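Local coordinates for protein endoglucanase A (Clostridium cellulolyticum, PDB 1EDG) that hydrolyses internal beta-1,4-glucosidic linkages of cellulose, acting through a family 5 glycosyl hydrolase catalytic domain, at residues Gln14-Pro18 / Asp290-Asn294; Ala231-Phe236 / Asn294-Ser298; Val303-Gly309 / Ile335-Trp340; Met323-Ala328 / Gly370-Ala375; Asn246-Ile250 / Arg299-Val303. One frame throughout, in Å; residues are numbered along the deposited sequence.

Contact 1: Gln14-Pro18 / Asp290-Asn294; sequences QKNIP and DNIYN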
# COMPACT_ATOMS: atom_id res chain seq x y z
N GLN A 14 -18.39 -16.17 4.77
CA GLN A 14 -17.97 -15.52 3.53
C GLN A 14 -19.16 -14.77 2.92
O GLN A 14 -20.27 -15.31 2.86
CB GLN A 14 -17.46 -16.58 2.55
CG GLN A 14 -17.23 -16.10 1.10
CD GLN A 14 -15.99 -15.23 0.94
OE1 GLN A 14 -14.88 -15.62 1.32
NE2 GLN A 14 -16.17 -14.05 0.36
N LYS A 15 -18.94 -13.53 2.50
CA LYS A 15 -20.01 -12.74 1.89
C LYS A 15 -20.01 -12.97 0.39
O LYS A 15 -19.02 -13.45 -0.17
CB LYS A 15 -19.83 -11.26 2.21
CG LYS A 15 -19.98 -10.94 3.69
CD LYS A 15 -20.03 -9.45 3.95
CE LYS A 15 -20.17 -9.15 5.44
NZ LYS A 15 -21.45 -9.64 6.04
N ASN A 16 -21.12 -12.67 -0.27
CA ASN A 16 -21.21 -12.86 -1.71
C ASN A 16 -20.35 -11.86 -2.48
O ASN A 16 -20.43 -10.66 -2.27
CB ASN A 16 -22.66 -12.75 -2.18
CG ASN A 16 -22.79 -12.89 -3.69
OD1 ASN A 16 -22.36 -13.89 -4.27
ND2 ASN A 16 -23.36 -11.88 -4.33
N ILE A 17 -19.50 -12.39 -3.35
CA ILE A 17 -18.62 -11.59 -4.20
C ILE A 17 -18.74 -12.13 -5.62
O ILE A 17 -18.69 -13.34 -5.84
CB ILE A 17 -17.13 -11.66 -3.71
CG1 ILE A 17 -16.90 -10.70 -2.54
CG2 ILE A 17 -16.16 -11.31 -4.84
CD1 ILE A 17 -16.98 -11.35 -1.21
N PRO A 18 -18.93 -11.24 -6.62
CA PRO A 18 -19.06 -11.64 -8.02
C PRO A 18 -17.84 -12.41 -8.53
O PRO A 18 -16.70 -12.07 -8.22
CB PRO A 18 -19.19 -10.30 -8.75
CG PRO A 18 -19.85 -9.43 -7.73
CD PRO A 18 -19.11 -9.78 -6.47
N ASP A 290 -17.11 -2.74 5.94
CA ASP A 290 -18.49 -2.84 5.49
C ASP A 290 -18.77 -1.75 4.46
O ASP A 290 -19.44 -1.99 3.46
CB ASP A 290 -19.47 -2.73 6.66
CG ASP A 290 -19.57 -4.02 7.46
OD1 ASP A 290 -19.32 -5.11 6.90
OD2 ASP A 290 -19.89 -3.95 8.66
N ASN A 291 -18.22 -0.56 4.69
CA ASN A 291 -18.38 0.55 3.74
C ASN A 291 -17.78 0.15 2.40
O ASN A 291 -18.37 0.36 1.34
CB ASN A 291 -17.69 1.81 4.25
CG ASN A 291 -18.42 2.46 5.40
OD1 ASN A 291 -19.55 2.07 5.72
ND2 ASN A 291 -17.79 3.44 6.03
N ILE A 292 -16.59 -0.44 2.45
CA ILE A 292 -15.89 -0.89 1.26
C ILE A 292 -16.66 -2.00 0.54
O ILE A 292 -16.78 -1.98 -0.69
CB ILE A 292 -14.45 -1.36 1.60
CG1 ILE A 292 -13.60 -0.16 2.03
CG2 ILE A 292 -13.82 -2.06 0.40
CD1 ILE A 292 -12.25 -0.54 2.59
N TYR A 293 -17.19 -2.94 1.31
CA TYR A 293 -17.95 -4.04 0.74
C TYR A 293 -19.19 -3.53 0.00
O TYR A 293 -19.43 -3.87 -1.16
CB TYR A 293 -18.39 -5.02 1.83
CG TYR A 293 -19.26 -6.15 1.31
CD1 TYR A 293 -18.72 -7.15 0.50
CD2 TYR A 293 -20.62 -6.21 1.61
CE1 TYR A 293 -19.50 -8.18 0.01
CE2 TYR A 293 -21.42 -7.25 1.12
CZ TYR A 293 -20.85 -8.23 0.32
OH TYR A 293 -21.61 -9.25 -0.20
N ASN A 294 -19.97 -2.70 0.68
CA ASN A 294 -21.19 -2.15 0.11
C ASN A 294 -20.97 -1.28 -1.12
O ASN A 294 -21.71 -1.39 -2.09
CB ASN A 294 -21.96 -1.36 1.17
CG ASN A 294 -22.45 -2.25 2.30
OD1 ASN A 294 -22.76 -3.42 2.10
ND2 ASN A 294 -22.53 -1.69 3.50
O HOH W 1 -23.39 -11.71 1.25

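Contact 2: Ala231-Phe236 / Asn294-Ser298; sequences ATNDYF and NKYTS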
# COMPACT_ATOMS: atom_id res chain seq x y z
N ALA A 231 -12.19 7.19 -0.32
CA ALA A 231 -12.61 6.39 -1.45
C ALA A 231 -14.12 6.16 -1.52
O ALA A 231 -14.67 5.93 -2.60
CB ALA A 231 -11.88 5.04 -1.44
N THR A 232 -14.80 6.22 -0.38
CA THR A 232 -16.24 5.99 -0.36
C THR A 232 -17.13 7.23 -0.45
O THR A 232 -18.32 7.10 -0.74
CB THR A 232 -16.65 5.14 0.86
OG1 THR A 232 -16.26 5.80 2.07
CG2 THR A 232 -16.00 3.76 0.80
N ASN A 233 -16.57 8.41 -0.21
CA ASN A 233 -17.37 9.64 -0.27
C ASN A 233 -17.87 9.91 -1.69
O ASN A 233 -17.31 9.42 -2.68
CB ASN A 233 -16.61 10.85 0.30
CG ASN A 233 -15.56 11.39 -0.66
OD1 ASN A 233 -15.88 12.12 -1.61
ND2 ASN A 233 -14.30 11.04 -0.42
N ASP A 234 -18.92 10.72 -1.79
CA ASP A 234 -19.53 11.05 -3.07
C ASP A 234 -18.66 11.81 -4.06
O ASP A 234 -18.90 11.75 -5.26
CB ASP A 234 -20.85 11.79 -2.85
CG ASP A 234 -21.86 10.97 -2.05
OD1 ASP A 234 -22.01 9.76 -2.35
OD2 ASP A 234 -22.48 11.54 -1.13
N TYR A 235 -17.67 12.54 -3.57
CA TYR A 235 -16.78 13.32 -4.44
C TYR A 235 -15.73 12.48 -5.18
O TYR A 235 -15.17 12.93 -6.18
CB TYR A 235 -16.10 14.44 -3.66
CG TYR A 235 -17.06 15.47 -3.13
CD1 TYR A 235 -17.73 16.32 -4.01
CD2 TYR A 235 -17.33 15.57 -1.77
CE1 TYR A 235 -18.67 17.25 -3.54
CE2 TYR A 235 -18.27 16.49 -1.29
CZ TYR A 235 -18.93 17.32 -2.18
OH TYR A 235 -19.87 18.22 -1.73
N PHE A 236 -15.47 11.27 -4.68
CA PHE A 236 -14.48 10.39 -5.32
C PHE A 236 -14.98 9.92 -6.68
O PHE A 236 -16.11 9.43 -6.80
CB PHE A 236 -14.17 9.18 -4.44
CG PHE A 236 -13.15 8.24 -5.04
CD1 PHE A 236 -11.79 8.53 -4.97
CD2 PHE A 236 -13.54 7.06 -5.67
CE1 PHE A 236 -10.84 7.68 -5.53
CE2 PHE A 236 -12.60 6.19 -6.23
CZ PHE A 236 -11.25 6.50 -6.16
N ASN A 294 -19.97 -2.70 0.68
CA ASN A 294 -21.19 -2.15 0.11
C ASN A 294 -20.97 -1.28 -1.12
O ASN A 294 -21.71 -1.39 -2.09
CB ASN A 294 -21.96 -1.36 1.17
CG ASN A 294 -22.45 -2.25 2.30
OD1 ASN A 294 -22.76 -3.42 2.10
ND2 ASN A 294 -22.53 -1.69 3.50
N LYS A 295 -19.93 -0.46 -1.08
CA LYS A 295 -19.65 0.44 -2.18
C LYS A 295 -18.90 -0.19 -3.35
O LYS A 295 -19.14 0.16 -4.51
CB LYS A 295 -18.88 1.65 -1.65
CG LYS A 295 -18.60 2.74 -2.67
CD LYS A 295 -19.88 3.31 -3.25
CE LYS A 295 -19.61 4.43 -4.24
NZ LYS A 295 -19.02 5.64 -3.59
N TYR A 296 -18.02 -1.14 -3.07
CA TYR A 296 -17.21 -1.72 -4.13
C TYR A 296 -17.17 -3.23 -4.33
O TYR A 296 -17.62 -3.72 -5.37
CB TYR A 296 -15.76 -1.23 -4.01
CG TYR A 296 -15.58 0.26 -4.20
CD1 TYR A 296 -15.83 0.86 -5.43
CD2 TYR A 296 -15.17 1.08 -3.14
CE1 TYR A 296 -15.68 2.23 -5.62
CE2 TYR A 296 -15.01 2.46 -3.31
CZ TYR A 296 -15.28 3.02 -4.56
OH TYR A 296 -15.14 4.37 -4.77
N THR A 297 -16.62 -3.97 -3.37
CA THR A 297 -16.46 -5.41 -3.56
C THR A 297 -17.74 -6.23 -3.78
O THR A 297 -17.73 -7.16 -4.58
CB THR A 297 -15.54 -6.05 -2.49
OG1 THR A 297 -16.10 -5.86 -1.19
CG2 THR A 297 -14.16 -5.39 -2.53
N SER A 298 -18.84 -5.84 -3.14
CA SER A 298 -20.10 -6.56 -3.34
C SER A 298 -20.55 -6.41 -4.80
O SER A 298 -21.29 -7.26 -5.32
CB SER A 298 -21.20 -6.03 -2.41
OG SER A 298 -21.53 -4.68 -2.71
O HOH W 2 -17.78 7.80 -5.22

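Contact 3: Val303-Gly309 / Ile335-Trp340; sequences VIIGECG and ILCILW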
# COMPACT_ATOMS: atom_id res chain seq x y z
N VAL A 303 -10.65 -3.94 -4.50
CA VAL A 303 -10.10 -3.02 -3.51
C VAL A 303 -8.94 -3.72 -2.79
O VAL A 303 -9.01 -4.92 -2.48
CB VAL A 303 -11.15 -2.61 -2.44
CG1 VAL A 303 -10.53 -1.64 -1.43
CG2 VAL A 303 -12.37 -1.96 -3.10
N ILE A 304 -7.86 -2.98 -2.55
CA ILE A 304 -6.70 -3.52 -1.86
C ILE A 304 -6.34 -2.62 -0.68
O ILE A 304 -6.28 -1.39 -0.83
CB ILE A 304 -5.45 -3.61 -2.81
CG1 ILE A 304 -5.63 -4.72 -3.84
CG2 ILE A 304 -4.17 -3.83 -2.00
CD1 ILE A 304 -4.50 -4.80 -4.85
N ILE A 305 -6.20 -3.21 0.50
CA ILE A 305 -5.77 -2.46 1.68
C ILE A 305 -4.24 -2.58 1.56
O ILE A 305 -3.64 -3.60 1.94
CB ILE A 305 -6.28 -3.10 3.00
CG1 ILE A 305 -7.81 -2.97 3.09
CG2 ILE A 305 -5.63 -2.41 4.21
CD1 ILE A 305 -8.43 -3.64 4.30
N GLY A 306 -3.63 -1.57 0.93
CA GLY A 306 -2.20 -1.55 0.69
C GLY A 306 -1.31 -1.42 1.90
O GLY A 306 -0.10 -1.66 1.80
N GLU A 307 -1.87 -0.99 3.02
CA GLU A 307 -1.11 -0.85 4.26
C GLU A 307 -1.99 -1.12 5.48
O GLU A 307 -3.10 -0.59 5.59
CB GLU A 307 -0.50 0.56 4.41
CG GLU A 307 0.59 0.90 3.42
CD GLU A 307 1.27 2.24 3.72
OE1 GLU A 307 1.25 2.70 4.88
OE2 GLU A 307 1.84 2.83 2.79
N CYS A 308 -1.48 -1.97 6.37
CA CYS A 308 -2.15 -2.30 7.62
C CYS A 308 -1.09 -2.85 8.58
O CYS A 308 0.05 -3.09 8.18
CB CYS A 308 -3.29 -3.32 7.41
SG CYS A 308 -2.79 -4.94 6.81
N GLY A 309 -1.44 -2.97 9.86
CA GLY A 309 -0.49 -3.49 10.83
C GLY A 309 -0.71 -2.87 12.20
O GLY A 309 -1.56 -1.99 12.36
N ILE A 335 -11.46 -8.61 0.12
CA ILE A 335 -10.41 -7.59 0.17
C ILE A 335 -9.02 -8.15 0.52
O ILE A 335 -8.88 -8.91 1.49
CB ILE A 335 -10.76 -6.51 1.22
CG1 ILE A 335 -12.16 -5.94 0.97
CG2 ILE A 335 -9.71 -5.40 1.22
CD1 ILE A 335 -12.73 -5.16 2.14
N LEU A 336 -8.00 -7.73 -0.24
CA LEU A 336 -6.62 -8.14 0.01
C LEU A 336 -5.99 -7.24 1.07
O LEU A 336 -6.33 -6.06 1.14
CB LEU A 336 -5.77 -8.01 -1.27
CG LEU A 336 -4.29 -8.36 -1.10
CD1 LEU A 336 -4.16 -9.86 -1.02
CD2 LEU A 336 -3.46 -7.83 -2.26
N CYS A 337 -5.08 -7.79 1.88
CA CYS A 337 -4.36 -7.05 2.91
C CYS A 337 -2.86 -7.09 2.63
O CYS A 337 -2.33 -8.12 2.21
CB CYS A 337 -4.60 -7.68 4.28
SG CYS A 337 -6.25 -7.45 4.92
N ILE A 338 -2.17 -5.97 2.84
CA ILE A 338 -0.72 -5.90 2.63
C ILE A 338 -0.13 -5.29 3.91
O ILE A 338 -0.46 -4.17 4.29
CB ILE A 338 -0.34 -5.05 1.39
CG1 ILE A 338 -1.01 -5.61 0.13
CG2 ILE A 338 1.18 -5.06 1.19
CD1 ILE A 338 -0.65 -4.87 -1.15
N LEU A 339 0.70 -6.07 4.59
CA LEU A 339 1.35 -5.69 5.84
C LEU A 339 2.42 -4.62 5.64
O LEU A 339 3.21 -4.70 4.69
CB LEU A 339 2.04 -6.93 6.44
CG LEU A 339 2.20 -7.21 7.94
CD1 LEU A 339 3.52 -7.92 8.14
CD2 LEU A 339 2.13 -6.00 8.78
N TRP A 340 2.45 -3.61 6.50
CA TRP A 340 3.49 -2.58 6.42
C TRP A 340 4.62 -3.08 7.33
O TRP A 340 4.40 -3.37 8.51
CB TRP A 340 3.00 -1.22 6.92
CG TRP A 340 4.11 -0.17 6.92
CD1 TRP A 340 4.77 0.33 8.01
CD2 TRP A 340 4.68 0.48 5.78
NE1 TRP A 340 5.72 1.24 7.61
CE2 TRP A 340 5.69 1.35 6.25
CE3 TRP A 340 4.44 0.40 4.39
CZ2 TRP A 340 6.46 2.15 5.39
CZ3 TRP A 340 5.20 1.20 3.53
CH2 TRP A 340 6.20 2.06 4.04

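Contact 4: Met323-Ala328 / Gly370-Ala375; sequences MSYYVA and GMVKYA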
# COMPACT_ATOMS: atom_id res chain seq x y z
N MET A 323 -4.47 -8.99 14.23
CA MET A 323 -4.13 -9.21 12.82
C MET A 323 -4.91 -10.37 12.19
O MET A 323 -5.31 -10.29 11.02
CB MET A 323 -2.62 -9.40 12.62
CG MET A 323 -1.79 -8.12 12.85
SD MET A 323 -2.41 -6.65 11.94
CE MET A 323 -2.23 -7.17 10.22
N SER A 324 -5.13 -11.44 12.96
CA SER A 324 -5.89 -12.60 12.46
C SER A 324 -7.33 -12.20 12.12
O SER A 324 -7.83 -12.54 11.04
CB SER A 324 -5.90 -13.74 13.50
OG SER A 324 -4.61 -14.31 13.65
N TYR A 325 -7.96 -11.48 13.04
CA TYR A 325 -9.34 -11.01 12.87
C TYR A 325 -9.43 -10.03 11.69
O TYR A 325 -10.35 -10.12 10.87
CB TYR A 325 -9.79 -10.34 14.17
CG TYR A 325 -11.23 -9.85 14.16
CD1 TYR A 325 -12.28 -10.70 14.50
CD2 TYR A 325 -11.52 -8.51 13.87
CE1 TYR A 325 -13.59 -10.23 14.55
CE2 TYR A 325 -12.83 -8.03 13.92
CZ TYR A 325 -13.86 -8.90 14.26
OH TYR A 325 -15.14 -8.41 14.32
N TYR A 326 -8.48 -9.11 11.62
CA TYR A 326 -8.42 -8.11 10.56
C TYR A 326 -8.38 -8.79 9.18
O TYR A 326 -9.20 -8.49 8.30
CB TYR A 326 -7.18 -7.21 10.76
CG TYR A 326 -7.10 -5.98 9.89
CD1 TYR A 326 -6.81 -6.08 8.52
CD2 TYR A 326 -7.30 -4.70 10.43
CE1 TYR A 326 -6.71 -4.94 7.72
CE2 TYR A 326 -7.20 -3.55 9.63
CZ TYR A 326 -6.90 -3.68 8.28
OH TYR A 326 -6.78 -2.57 7.48
N VAL A 327 -7.45 -9.72 9.00
CA VAL A 327 -7.32 -10.42 7.72
C VAL A 327 -8.54 -11.28 7.39
O VAL A 327 -9.01 -11.29 6.25
CB VAL A 327 -6.02 -11.28 7.68
CG1 VAL A 327 -5.97 -12.09 6.40
CG2 VAL A 327 -4.79 -10.37 7.79
N ALA A 328 -9.07 -11.99 8.39
CA ALA A 328 -10.25 -12.84 8.19
C ALA A 328 -11.46 -12.01 7.75
O ALA A 328 -12.18 -12.40 6.83
CB ALA A 328 -10.57 -13.61 9.46
N GLY A 370 -0.80 -16.30 11.61
CA GLY A 370 -2.22 -16.06 11.78
C GLY A 370 -2.78 -15.38 10.53
O GLY A 370 -3.88 -15.70 10.07
N MET A 371 -2.00 -14.46 9.96
CA MET A 371 -2.41 -13.76 8.75
C MET A 371 -2.49 -14.72 7.55
O MET A 371 -3.45 -14.67 6.78
CB MET A 371 -1.45 -12.61 8.43
CG MET A 371 -1.50 -11.48 9.44
SD MET A 371 -0.27 -10.21 9.08
CE MET A 371 -0.93 -9.50 7.55
N VAL A 372 -1.48 -15.57 7.39
CA VAL A 372 -1.47 -16.52 6.29
C VAL A 372 -2.64 -17.50 6.41
O VAL A 372 -3.30 -17.83 5.42
CB VAL A 372 -0.13 -17.30 6.22
CG1 VAL A 372 -0.19 -18.36 5.13
CG2 VAL A 372 1.01 -16.34 5.94
N LYS A 373 -2.92 -17.92 7.64
CA LYS A 373 -4.01 -18.86 7.89
C LYS A 373 -5.37 -18.32 7.44
O LYS A 373 -6.18 -19.06 6.88
CB LYS A 373 -4.03 -19.20 9.39
CG LYS A 373 -5.19 -20.07 9.82
CD LYS A 373 -5.03 -20.46 11.29
CE LYS A 373 -6.30 -21.13 11.81
NZ LYS A 373 -6.76 -22.21 10.90
N TYR A 374 -5.59 -17.02 7.63
CA TYR A 374 -6.87 -16.42 7.26
C TYR A 374 -6.93 -15.66 5.94
O TYR A 374 -7.98 -15.12 5.59
CB TYR A 374 -7.37 -15.58 8.43
CG TYR A 374 -7.72 -16.43 9.62
CD1 TYR A 374 -8.78 -17.34 9.57
CD2 TYR A 374 -6.95 -16.39 10.79
CE1 TYR A 374 -9.07 -18.18 10.64
CE2 TYR A 374 -7.23 -17.23 11.87
CZ TYR A 374 -8.29 -18.12 11.79
OH TYR A 374 -8.56 -18.97 12.84
N ALA A 375 -5.83 -15.66 5.19
CA ALA A 375 -5.80 -14.99 3.90
C ALA A 375 -6.51 -15.87 2.86
O ALA A 375 -7.03 -16.94 3.20
CB ALA A 375 -4.36 -14.73 3.48

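Contact 5: Asn246-Ile250 / Arg299-Val303; sequences NNKII and RGIPV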
# COMPACT_ATOMS: atom_id res chain seq x y z
N ASN A 246 -11.97 -3.46 -19.22
CA ASN A 246 -13.13 -3.60 -18.36
C ASN A 246 -12.68 -3.97 -16.95
O ASN A 246 -11.97 -4.96 -16.76
CB ASN A 246 -14.08 -4.67 -18.91
CG ASN A 246 -15.33 -4.83 -18.05
OD1 ASN A 246 -16.02 -3.86 -17.74
ND2 ASN A 246 -15.62 -6.07 -17.66
N ASN A 247 -13.01 -3.10 -16.00
CA ASN A 247 -12.70 -3.33 -14.59
C ASN A 247 -11.21 -3.55 -14.31
O ASN A 247 -10.84 -4.50 -13.61
CB ASN A 247 -13.52 -4.54 -14.10
CG ASN A 247 -13.70 -4.57 -12.60
OD1 ASN A 247 -13.76 -3.53 -11.95
ND2 ASN A 247 -13.84 -5.77 -12.05
N LYS A 248 -10.35 -2.68 -14.85
CA LYS A 248 -8.91 -2.80 -14.64
C LYS A 248 -8.35 -1.79 -13.62
O LYS A 248 -7.14 -1.66 -13.47
CB LYS A 248 -8.15 -2.66 -15.96
CG LYS A 248 -8.25 -3.88 -16.86
CD LYS A 248 -7.62 -5.08 -16.19
CE LYS A 248 -7.62 -6.29 -17.10
NZ LYS A 248 -9.00 -6.79 -17.32
N ILE A 249 -9.24 -1.08 -12.93
CA ILE A 249 -8.83 -0.09 -11.93
C ILE A 249 -9.17 -0.59 -10.53
O ILE A 249 -10.32 -0.96 -10.25
CB ILE A 249 -9.50 1.31 -12.16
CG1 ILE A 249 -9.27 1.81 -13.59
CG2 ILE A 249 -8.98 2.32 -11.14
CD1 ILE A 249 -7.82 1.99 -13.96
N ILE A 250 -8.16 -0.62 -9.67
CA ILE A 250 -8.30 -1.09 -8.29
C ILE A 250 -8.27 0.09 -7.32
O ILE A 250 -7.42 0.97 -7.44
CB ILE A 250 -7.14 -2.06 -7.94
CG1 ILE A 250 -7.10 -3.24 -8.91
CG2 ILE A 250 -7.26 -2.56 -6.50
CD1 ILE A 250 -5.87 -4.11 -8.76
N ARG A 299 -20.09 -5.34 -5.43
CA ARG A 299 -20.41 -5.04 -6.82
C ARG A 299 -19.33 -5.50 -7.78
O ARG A 299 -19.37 -5.16 -8.97
CB ARG A 299 -20.64 -3.53 -6.99
CG ARG A 299 -21.75 -2.95 -6.14
CD ARG A 299 -21.74 -1.43 -6.23
NE ARG A 299 -21.73 -0.96 -7.61
CZ ARG A 299 -20.87 -0.07 -8.09
NH1 ARG A 299 -19.94 0.46 -7.31
NH2 ARG A 299 -20.93 0.29 -9.37
N GLY A 300 -18.32 -6.21 -7.28
CA GLY A 300 -17.28 -6.70 -8.16
C GLY A 300 -16.15 -5.77 -8.57
O GLY A 300 -15.47 -6.03 -9.56
N ILE A 301 -15.98 -4.66 -7.84
CA ILE A 301 -14.89 -3.71 -8.12
C ILE A 301 -13.82 -4.02 -7.09
O ILE A 301 -14.08 -3.97 -5.88
CB ILE A 301 -15.38 -2.25 -7.99
CG1 ILE A 301 -16.44 -1.96 -9.06
CG2 ILE A 301 -14.20 -1.28 -8.17
CD1 ILE A 301 -17.23 -0.74 -8.80
N PRO A 302 -12.60 -4.38 -7.54
CA PRO A 302 -11.51 -4.71 -6.62
C PRO A 302 -10.99 -3.58 -5.74
O PRO A 302 -10.88 -2.42 -6.18
CB PRO A 302 -10.44 -5.27 -7.55
CG PRO A 302 -10.67 -4.55 -8.82
CD PRO A 302 -12.17 -4.51 -8.95
N VAL A 303 -10.65 -3.94 -4.50
CA VAL A 303 -10.10 -3.02 -3.51
C VAL A 303 -8.94 -3.72 -2.79
O VAL A 303 -9.01 -4.92 -2.48
CB VAL A 303 -11.15 -2.61 -2.44
CG1 VAL A 303 -10.53 -1.64 -1.43
CG2 VAL A 303 -12.37 -1.96 -3.10

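Contact 1: Gln14-Pro18 / Asp290-Asn294
Tyr293, projecting from helix 279-297, meets the N-terminal segment Gln14-Pro18 through both its hydroxyl and its ring. Of the polar contacts, the main one is the hydrogen bond that Tyr293 OH donates to Asn16 O, 2.8 Å long, with the hydroxyl in the carbonyl plane on a lone pair. A water accepts from Asn16 N at 2.9 Å and makes a weak second link to Tyr293 OH, bridging the same two residues. The apolar contacts take one face and part of the edge of the ring. Lys15 lays its methylene chain across the face, CD standing 3.9 Å from the Tyr293 ring centroid and only 12° off the normal, a CH-pi contact. Ile17 CD1 comes instead to the ring edge, 4.2 Å from Tyr293 CE1. Charge plays a minor part: Lys15 NZ lies 5.9 Å from the Tyr293 ring centroid, at most a weak cation-pi attraction, while Asp290 is salt-bridged to Arg333. Within the N-terminal segment, Gln14 NE2 donates to Lys15 O (3.0 Å), and its OE1 takes Lys331 NZ. The loop that precedes helix 21-29 is thus fastened to the outside of the (beta/alpha)8 barrel by one direct side-chain-to-backbone bond and a lysine chain over the ring, with no salt bridge between the two segments.

Contact 2: Ala231-Phe236 / Asn294-Ser298
Tyr296 and Lys295 reach from the C-terminal part of helix 279-297 to the last turn of helix 228-232, joining two helices on the outside of the (beta/alpha)8 barrel at the carbonyl end of the shorter one. Tyr296 OH donates to Ala231 O over 2.7 Å, the hydroxyl tilted 25° from the carbonyl plane, while Ala231 O itself lies in the plane of the tyrosine ring at its edge. Beside it, Lys295 NZ makes a weak bond of 3.3 Å to Thr232 O; a positive group next to these carbonyls would probably be favoured by the helix dipole. The lysine gets there with CG anti to its own N (chi1 -176°) and later bends at chi2 and chi4, and its CG passes over a face of the Tyr296 ring. Further out, a type I turn from Asn233 to Phe236 follows the helix. Asn233 ND2 is held by Asp229 O, and OD1 takes weak bonds from the N atoms of Tyr235 and Phe236. The turn brings Phe236 CD2 to 3.3 Å from Tyr296 OH. One water completes the set, donating to Asn233 O and to Phe236 O and accepting a 3.0 Å bond from Lys295 NZ.

Contact 3: Val303-Gly309 / Ile335-Trp340
Ile305 and its neighbours in strand 303-308 run parallel to strand 336-339, with the strand axes 31° apart and bridges pairing Ile304 with Leu336 and Ile305 with Cys337. Backbone bonding comes first: Ile305 N donates to Leu336 O at 2.9 Å, Ile338 N gives a weaker, bent bond to Ile305 O, and Trp340 N donates to Cys308 O at 3.0 Å. Between these, Gly306 leaves the extended conformation. Leu336 N, buried here, finds no partner in the model. Apolar contacts follow the two sheet faces. On one, Ile304 lies alongside Leu336, and its CG2 meets Ile338 CD1 at 3.8 Å; on the other, Ile305 CG1 packs against Ile335 CG2 at 3.6 Å. At the C-terminal end, Glu307 runs alongside Trp340, with OE1 above the rim of one indole face and the two planes 24° apart. Arg79 and Tyr256 hold its oxygens. Family 5 enzymes carry their nucleophilic glutamate at this end of the seventh barrel strand, a place that Glu307 occupies. The two strands and helix 316-332 form a beta-alpha-beta unit, in which Tyr326 of the helix covers Ile305, Cys308 and Cys337, while strand 249-254 and Gly32 of strand 32-34, which bonds Cys337, continue the barrel on either side.

Contact 4: Met323-Ala328 / Gly370-Ala375
The ring of Tyr374 leans against Ser324 and Ala328, meeting both obliquely: Ser324 CB is 3.9 Å from Tyr374 CD2, and Ala328 CB is the same distance from Tyr374 CB and close to CG. One ring face is taken up by its own neighbour, Lys373 CG, which stands 4.0 Å above the plane over the centre. The phenol oxygen is hydrogen-bonded to Pro8 O and Leu10 N of the N-terminal segment. Beside the ring, Ser324 OG sits 3.5 Å from Gly370 CA, a closeness allowed because Gly370 has no side chain; the hydroxyl itself is bonded back to Val320 O of its own helix. These groups belong to two consecutive outer helices of the (beta/alpha)8 barrel, 316-332 and 365-374, whose segments 323-328 and 370-374 run nearly parallel at 23° with axes 8.2 Å apart at closest. Val327 projects between them, dividing its methyls: CG1 packs on backbone atoms of the second segment, 3.6 Å from Met371 O, while CG2 meets Met371 CG at 3.8 Å. Toward the barrel the two methionines end together. Met323, folded back by bends at chi2 and chi3, brings its CE to 3.8 Å from Met371 CE; Met323 also touches Cys308, and Met371 touches Leu339, of the barrel strands.

Contact 5: Asn246-Ile250 / Arg299-Val303
Asn247 reaches from the turn before strand 249-254 to Gly300, in the loop that leads from helix 279-297 into strand 303-308, so the contact joins the entrances to the sixth and seventh strands of the (beta/alpha)8 barrel. Its CB is directed at the loop, and with CG anti to the backbone N (chi1 -159°) the amide is carried across. CG comes to 3.8 Å from Gly300 O. Beyond it the branches part: OD1 lies against the proline ring, 3.5 Å from Pro302 CD, whereas ND2 donates to Gly300 O at 3.0 Å, arriving close to the line of the carbonyl, whose oxygen lies 25° out of the Asn247 amide plane. The same carbonyl also receives Asn20 ND2, so two side-chain amides grip it. Gly300 has a positive phi and is the C-prime residue of a Schellman motif ending the helix, with Ile301 N returning to Tyr296 O and Gly300 N to Thr297 O; this turn presents the carbonyl. Farther along, Ile250 crosses Pro302 at about a right angle. Its CG2 touches the proline's carbonyl oxygen, its CA makes a 3.6 Å CA-H...O contact with Pro302 O, and Ile250 CG1 packs 3.8 Å from Pro302 CG.

Overall arrangement
From the N terminus, contact 1 closes the longest loop, bringing residues 14-18 to helix 279-297. Contact 2 opens much later, at 231-236, and ends on the same helix, sharing Asn294 with contact 1. Contact 5 starts at 246-250 and closes at 299-303, crossing both; Pro18 CG packs 3.6 Å from Gly300 N, linking contacts 1 and 5. Contact 3 begins at Val303, where contact 5 ends, and joins the last two barrel strands. Contact 4 crosses contact 3, because helix 316-332 lies between those strands in sequence; it ties this helix to the C-terminal one. Together they bind the N-terminal segment, outer helices and barrel strands six to eight.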